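Side-chain contacts in monosaccharide ABC transporter substrate-binding protein, CUT2 family (Bradyrhizobium sp., PDB 4YHS), which probably binds a monosaccharide or related small solute in the periplasm and delivers it to a CUT2-family ABC transporter: residues L234-L239 / Q259-E264; A158-S163 / V307-R312. All blocks are in the same frame, centred on the assembly; numbering follows the deposited sequence.

Contact 1: residues L234-L239 / Q259-E264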
loop_
_atom_site.group_PDB
_atom_site.type_symbol
_atom_site.label_atom_id
_atom_site.label_comp_id
_atom_site.label_asym_id
_atom_site.label_seq_id
_atom_site.Cartn_x
_atom_site.Cartn_y
_atom_site.Cartn_z
ATOM N N LEU A 234 -13.661 1.361 20.221
ATOM C CA LEU A 234 -14.708 1.456 19.203
ATOM C C LEU A 234 -15.370 0.086 18.935
ATOM O O LEU A 234 -16.596 -0.023 18.851
ATOM C CB LEU A 234 -14.143 2.023 17.898
ATOM C CG LEU A 234 -13.585 3.448 17.966
ATOM C CD1 LEU A 234 -12.836 3.808 16.669
ATOM C CD2 LEU A 234 -14.661 4.467 18.311
ATOM N N VAL A 235 -14.559 -0.948 18.770
ATOM C CA VAL A 235 -15.108 -2.276 18.479
ATOM C C VAL A 235 -15.908 -2.779 19.682
ATOM O O VAL A 235 -17.021 -3.304 19.521
ATOM C CB VAL A 235 -14.006 -3.277 18.098
ATOM C CG1 VAL A 235 -14.584 -4.691 17.973
ATOM C CG2 VAL A 235 -13.356 -2.892 16.804
ATOM N N GLU A 236 -15.379 -2.584 20.888
ATOM C CA GLU A 236 -16.109 -2.964 22.107
ATOM C C GLU A 236 -17.493 -2.329 22.129
ATOM O O GLU A 236 -18.516 -3.001 22.301
ATOM C CB GLU A 236 -15.338 -2.554 23.360
ATOM C CG GLU A 236 -14.101 -3.373 23.646
ATOM C CD GLU A 236 -13.232 -2.745 24.722
ATOM O OE1 GLU A 236 -13.792 -2.336 25.761
ATOM O OE2 GLU A 236 -11.998 -2.643 24.525
ATOM N N ASP A 237 -17.521 -1.015 21.933
ATOM C CA ASP A 237 -18.756 -0.266 21.986
ATOM C C ASP A 237 -19.736 -0.744 20.923
ATOM O O ASP A 237 -20.933 -0.833 21.189
ATOM C CB ASP A 237 -18.477 1.231 21.819
ATOM C CG ASP A 237 -17.833 1.850 23.049
ATOM O OD1 ASP A 237 -17.839 1.224 24.134
ATOM O OD2 ASP A 237 -17.319 2.981 22.913
ATOM N N ALA A 238 -19.214 -1.102 19.746
ATOM C CA ALA A 238 -20.057 -1.578 18.660
ATOM C C ALA A 238 -20.690 -2.935 19.008
ATOM O O ALA A 238 -21.890 -3.138 18.797
ATOM C CB ALA A 238 -19.262 -1.674 17.377
ATOM N N LEU A 239 -19.886 -3.840 19.551
ATOM C CA LEU A 239 -20.384 -5.165 19.930
ATOM C C LEU A 239 -21.448 -5.044 21.000
ATOM O O LEU A 239 -22.411 -5.816 21.027
ATOM C CB LEU A 239 -19.224 -6.044 20.403
ATOM C CG LEU A 239 -18.232 -6.409 19.286
ATOM C CD1 LEU A 239 -17.025 -7.130 19.806
ATOM C CD2 LEU A 239 -18.890 -7.249 18.206
ATOM N N GLN A 259 -8.950 -9.112 17.616
ATOM C CA GLN A 259 -8.745 -10.558 17.831
ATOM C C GLN A 259 -8.905 -10.921 19.304
ATOM O O GLN A 259 -9.567 -11.920 19.676
ATOM C CB GLN A 259 -7.368 -10.971 17.337
ATOM C CG GLN A 259 -7.084 -10.757 15.881
ATOM C CD GLN A 259 -5.646 -11.096 15.575
ATOM O OE1 GLN A 259 -5.344 -12.131 14.970
ATOM N NE2 GLN A 259 -4.744 -10.236 16.022
ATOM N N GLY A 260 -8.306 -10.100 20.168
ATOM C CA GLY A 260 -8.330 -10.361 21.602
ATOM C C GLY A 260 -9.697 -10.150 22.210
ATOM O O GLY A 260 -10.140 -10.889 23.116
ATOM N N LEU A 261 -10.370 -9.103 21.738
ATOM C CA LEU A 261 -11.746 -8.808 22.142
ATOM C C LEU A 261 -12.698 -9.926 21.755
ATOM O O LEU A 261 -13.579 -10.325 22.530
ATOM C CB LEU A 261 -12.228 -7.498 21.490
ATOM C CG LEU A 261 -11.323 -6.278 21.605
ATOM C CD1 LEU A 261 -12.018 -5.079 20.967
ATOM C CD2 LEU A 261 -10.955 -5.991 23.045
ATOM N N ILE A 262 -12.548 -10.412 20.531
ATOM C CA ILE A 262 -13.374 -11.538 20.078
ATOM C C ILE A 262 -13.121 -12.745 20.968
ATOM O O ILE A 262 -14.044 -13.426 21.396
ATOM C CB ILE A 262 -13.078 -11.905 18.593
ATOM C CG1 ILE A 262 -13.555 -10.800 17.653
ATOM C CG2 ILE A 262 -13.725 -13.232 18.194
ATOM C CD1 ILE A 262 -14.927 -10.270 17.903
ATOM N N ARG A 263 -11.855 -13.032 21.221
ATOM C CA ARG A 263 -11.519 -14.150 22.080
ATOM C C ARG A 263 -12.173 -14.008 23.463
ATOM O O ARG A 263 -12.850 -14.934 23.950
ATOM C CB ARG A 263 -9.997 -14.270 22.207
ATOM C CG ARG A 263 -9.537 -15.555 22.905
ATOM C CD ARG A 263 -8.033 -15.566 23.106
ATOM N NE ARG A 263 -7.612 -14.413 23.900
ATOM C CZ ARG A 263 -6.920 -13.372 23.450
ATOM N NH1 ARG A 263 -6.622 -12.399 24.299
ATOM N NH2 ARG A 263 -6.514 -13.295 22.177
ATOM N N GLU A 264 -12.000 -12.847 24.082
ATOM C CA GLU A 264 -12.451 -12.636 25.452
ATOM C C GLU A 264 -13.966 -12.726 25.569
ATOM O O GLU A 264 -14.502 -13.244 26.557
ATOM C CB GLU A 264 -11.949 -11.277 25.961
ATOM C CG GLU A 264 -10.431 -11.220 26.233
ATOM C CD GLU A 264 -9.873 -12.503 26.856
ATOM O OE1 GLU A 264 -10.384 -12.927 27.920
ATOM O OE2 GLU A 264 -8.925 -13.089 26.278
#

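Contact 2: residues A158-S163 / V307-R312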
loop_
_atom_site.group_PDB
_atom_site.type_symbol
_atom_site.label_atom_id
_atom_site.label_comp_id
_atom_site.label_asym_id
_atom_site.label_seq_id
_atom_site.Cartn_x
_atom_site.Cartn_y
_atom_site.Cartn_z
ATOM N N ALA A 158 7.203 9.184 -13.597
ATOM C CA ALA A 158 6.443 7.932 -13.484
ATOM C C ALA A 158 5.902 7.791 -12.076
ATOM O O ALA A 158 6.502 8.312 -11.148
ATOM C CB ALA A 158 7.293 6.715 -13.794
ATOM N N LYS A 159 4.784 7.065 -11.952
ATOM C CA LYS A 159 4.212 6.696 -10.664
ATOM C C LYS A 159 4.211 5.188 -10.481
ATOM O O LYS A 159 3.911 4.427 -11.411
ATOM C CB LYS A 159 2.790 7.237 -10.529
ATOM C CG LYS A 159 2.680 8.763 -10.572
ATOM C CD LYS A 159 1.242 9.241 -10.561
ATOM C CE LYS A 159 1.190 10.763 -10.594
ATOM N NZ LYS A 159 1.470 11.324 -9.247
ATOM N N SER A 160 4.560 4.769 -9.269
ATOM C CA SER A 160 4.435 3.379 -8.816
ATOM C C SER A 160 3.658 3.408 -7.507
ATOM O O SER A 160 4.231 3.649 -6.428
ATOM C CB SER A 160 5.800 2.753 -8.615
ATOM O OG SER A 160 5.675 1.400 -8.248
ATOM N N LEU A 161 2.359 3.179 -7.598
ATOM C CA LEU A 161 1.510 3.321 -6.445
ATOM C C LEU A 161 0.120 2.744 -6.696
ATOM O O LEU A 161 -0.230 2.355 -7.824
ATOM C CB LEU A 161 1.403 4.801 -6.063
ATOM C CG LEU A 161 1.257 5.800 -7.210
ATOM C CD1 LEU A 161 -0.119 5.744 -7.822
ATOM C CD2 LEU A 161 1.541 7.222 -6.672
ATOM N N VAL A 162 -0.666 2.667 -5.622
ATOM C CA VAL A 162 -2.064 2.218 -5.728
ATOM C C VAL A 162 -2.997 3.245 -5.107
ATOM O O VAL A 162 -2.528 4.235 -4.521
ATOM C CB VAL A 162 -2.280 0.848 -5.040
ATOM C CG1 VAL A 162 -1.236 -0.150 -5.537
ATOM C CG2 VAL A 162 -2.224 0.971 -3.505
ATOM N N SER A 163 -4.306 3.020 -5.273
ATOM C CA SER A 163 -5.356 3.855 -4.658
ATOM C C SER A 163 -6.017 3.186 -3.473
ATOM O O SER A 163 -6.363 1.998 -3.562
ATOM C CB SER A 163 -6.444 4.181 -5.696
ATOM O OG SER A 163 -7.534 4.877 -5.102
ATOM N N VAL A 307 12.133 1.224 -9.192
ATOM C CA VAL A 307 13.507 1.056 -9.619
ATOM C C VAL A 307 13.552 0.701 -11.101
ATOM O O VAL A 307 14.321 1.308 -11.864
ATOM C CB VAL A 307 14.235 -0.026 -8.799
ATOM C CG1 VAL A 307 15.620 -0.378 -9.404
ATOM C CG2 VAL A 307 14.394 0.437 -7.362
ATOM N N ASP A 308 12.738 -0.270 -11.518
ATOM C CA ASP A 308 12.699 -0.650 -12.932
ATOM C C ASP A 308 12.328 0.520 -13.840
ATOM O O ASP A 308 12.957 0.749 -14.880
ATOM C CB ASP A 308 11.711 -1.791 -13.173
ATOM C CG ASP A 308 11.775 -2.315 -14.607
ATOM O OD1 ASP A 308 12.871 -2.725 -15.028
ATOM O OD2 ASP A 308 10.748 -2.312 -15.325
ATOM N N GLN A 309 11.310 1.269 -13.438
ATOM C CA GLN A 309 10.924 2.460 -14.157
ATOM C C GLN A 309 12.107 3.452 -14.314
ATOM O O GLN A 309 12.355 3.984 -15.407
ATOM C CB GLN A 309 9.769 3.149 -13.432
ATOM C CG GLN A 309 8.367 2.562 -13.681
ATOM C CD GLN A 309 7.356 3.144 -12.739
ATOM O OE1 GLN A 309 7.696 3.506 -11.612
ATOM N NE2 GLN A 309 6.122 3.295 -13.201
ATOM N N ALA A 310 12.809 3.725 -13.217
ATOM C CA ALA A 310 13.920 4.670 -13.248
ATOM C C ALA A 310 14.955 4.229 -14.265
ATOM O O ALA A 310 15.426 5.026 -15.068
ATOM C CB ALA A 310 14.564 4.806 -11.893
ATOM N N VAL A 311 15.306 2.950 -14.220
ATOM C CA VAL A 311 16.342 2.414 -15.111
ATOM C C VAL A 311 15.879 2.527 -16.567
ATOM O O VAL A 311 16.625 2.990 -17.432
ATOM C CB VAL A 311 16.683 0.955 -14.718
ATOM C CG1 VAL A 311 17.621 0.298 -15.747
ATOM C CG2 VAL A 311 17.336 0.942 -13.295
ATOM N N ARG A 312 14.631 2.168 -16.829
ATOM C CA ARG A 312 14.115 2.219 -18.208
ATOM C C ARG A 312 14.186 3.652 -18.766
ATOM O O ARG A 312 14.595 3.864 -19.916
ATOM C CB ARG A 312 12.673 1.690 -18.274
ATOM C CG ARG A 312 12.541 0.179 -18.143
ATOM C CD ARG A 312 11.065 -0.272 -17.957
ATOM N NE ARG A 312 10.963 -1.725 -18.052
ATOM C CZ ARG A 312 11.013 -2.410 -19.191
ATOM N NH1 ARG A 312 11.158 -1.769 -20.356
ATOM N NH2 ARG A 312 10.917 -3.747 -19.180
#

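Contact 1: residues L234-L239 / Q259-E264
Leu261 and Ile262 of one helix meet Val235, Glu236 and Leu239 of another where two successive beta-alpha-beta crossovers of the four-stranded parallel sheet lie next to each other. Helix 228-241 leads from strand 216-218 to strand 247-250, and helix 252-264 carries the chain on to strand 272-275. The two short helical segments run in roughly the same direction, at 36° to each other, with axes 10.6 Å apart at their closest, so branched aliphatic chains suit the work of bridging them. Leu261 does most of it. Its CD1 nestles beside Val235, 3.9 Å from Val235 CB, and rests at the same time on the methylene of Glu236, with Leu261 CD1 3.8 Å from Glu236 CG. The side chain of Glu236 runs across that of Leu261 at about a right angle; its CG stands beside the backbone N (chi1 -72°), and the extended chain carries the carboxylate on past Leu261 CD2, 3.8 Å from Glu236 OE2, so both parts of the side chain touch Leu261. One turn on from Val235, Leu239 CD1 meets Ile262 CD1 at 4.2 Å. Val235 also leans on Phe191 of strand 186-191, and Ile262 on Leu273 of strand 272-275, which ties the helix pair to the sheet below. No hydrogen bond or salt bridge joins the segments. The Arg263-Glu264 salt bridge stays within its own helix, so cohesion here comes from the burial of hydrocarbon, including that of an acidic residue.

Contact 2: residues A158-S163 / V307-R312
The flat amide of Gln309 meets the strand with an edge and a broad side at once. At the edge, NE2 donates to Lys159 O at 3.1 Å, with that oxygen lying in the amide plane and the N-H pointing almost straight at it (175°). Seen from the carbonyl, the approach is different: the donor stands well above the carbonyl plane, 60° out of it, and so does not use a lone-pair direction. Against the flat of the amide lies the methyl of Ala158, whose CB is 3.7 Å from both NE2 and CD of Gln309; a side chain no larger than alanine's lets the amide come this close to the strand. At the oxygen end, Ser160 CB comes within 3.6 Å of Gln309 OE1, while the Ser160 hydroxyl turns to Gln302 O, its OG anti to the backbone N (chi1 -177°). Gln309 NE2 has a second acceptor in Val320 O; two carbonyls thus hold the amide, and glutamine is long enough to reach them from the helix. Farther along that helix a second flat group, the guanidinium of Arg312, takes Asp308 OD2 at its edge and in its plane, 2.8 Å from NE, in a salt bridge one turn long; Tyr49 OH also binds OD2. Strand 158-160 lies between strands 144-147 and 322-331, parallel to both; Lys159 starts away from the helix, and its amine pairs with Asp146. Helix 299-314 packs over this sheet, with Gln309 and Ala310 on Ile145 and Val307 against helix 71-87.

The two contacts belong to different halves of a two-lobed periplasmic binding protein. Contact 1 joins helices flanking the four-stranded parallel sheet, its centre about 26 Å from the chain's centre; contact 2 joins strand and helix on the mixed sheet, its centre about 14 Å from that point on the opposite side. The centres of the two contacts are about 40 Å apart and their nearest atoms about 21 Å, so neither touches the other. In sequence, contact 1 is nested within the loop that contact 2 closes: the chain leaves the first lobe after 158-163, builds the second, and returns before 307-312. Bis-Tris is bound in this crystal; as in relatives, the ligand site probably lies between the lobes.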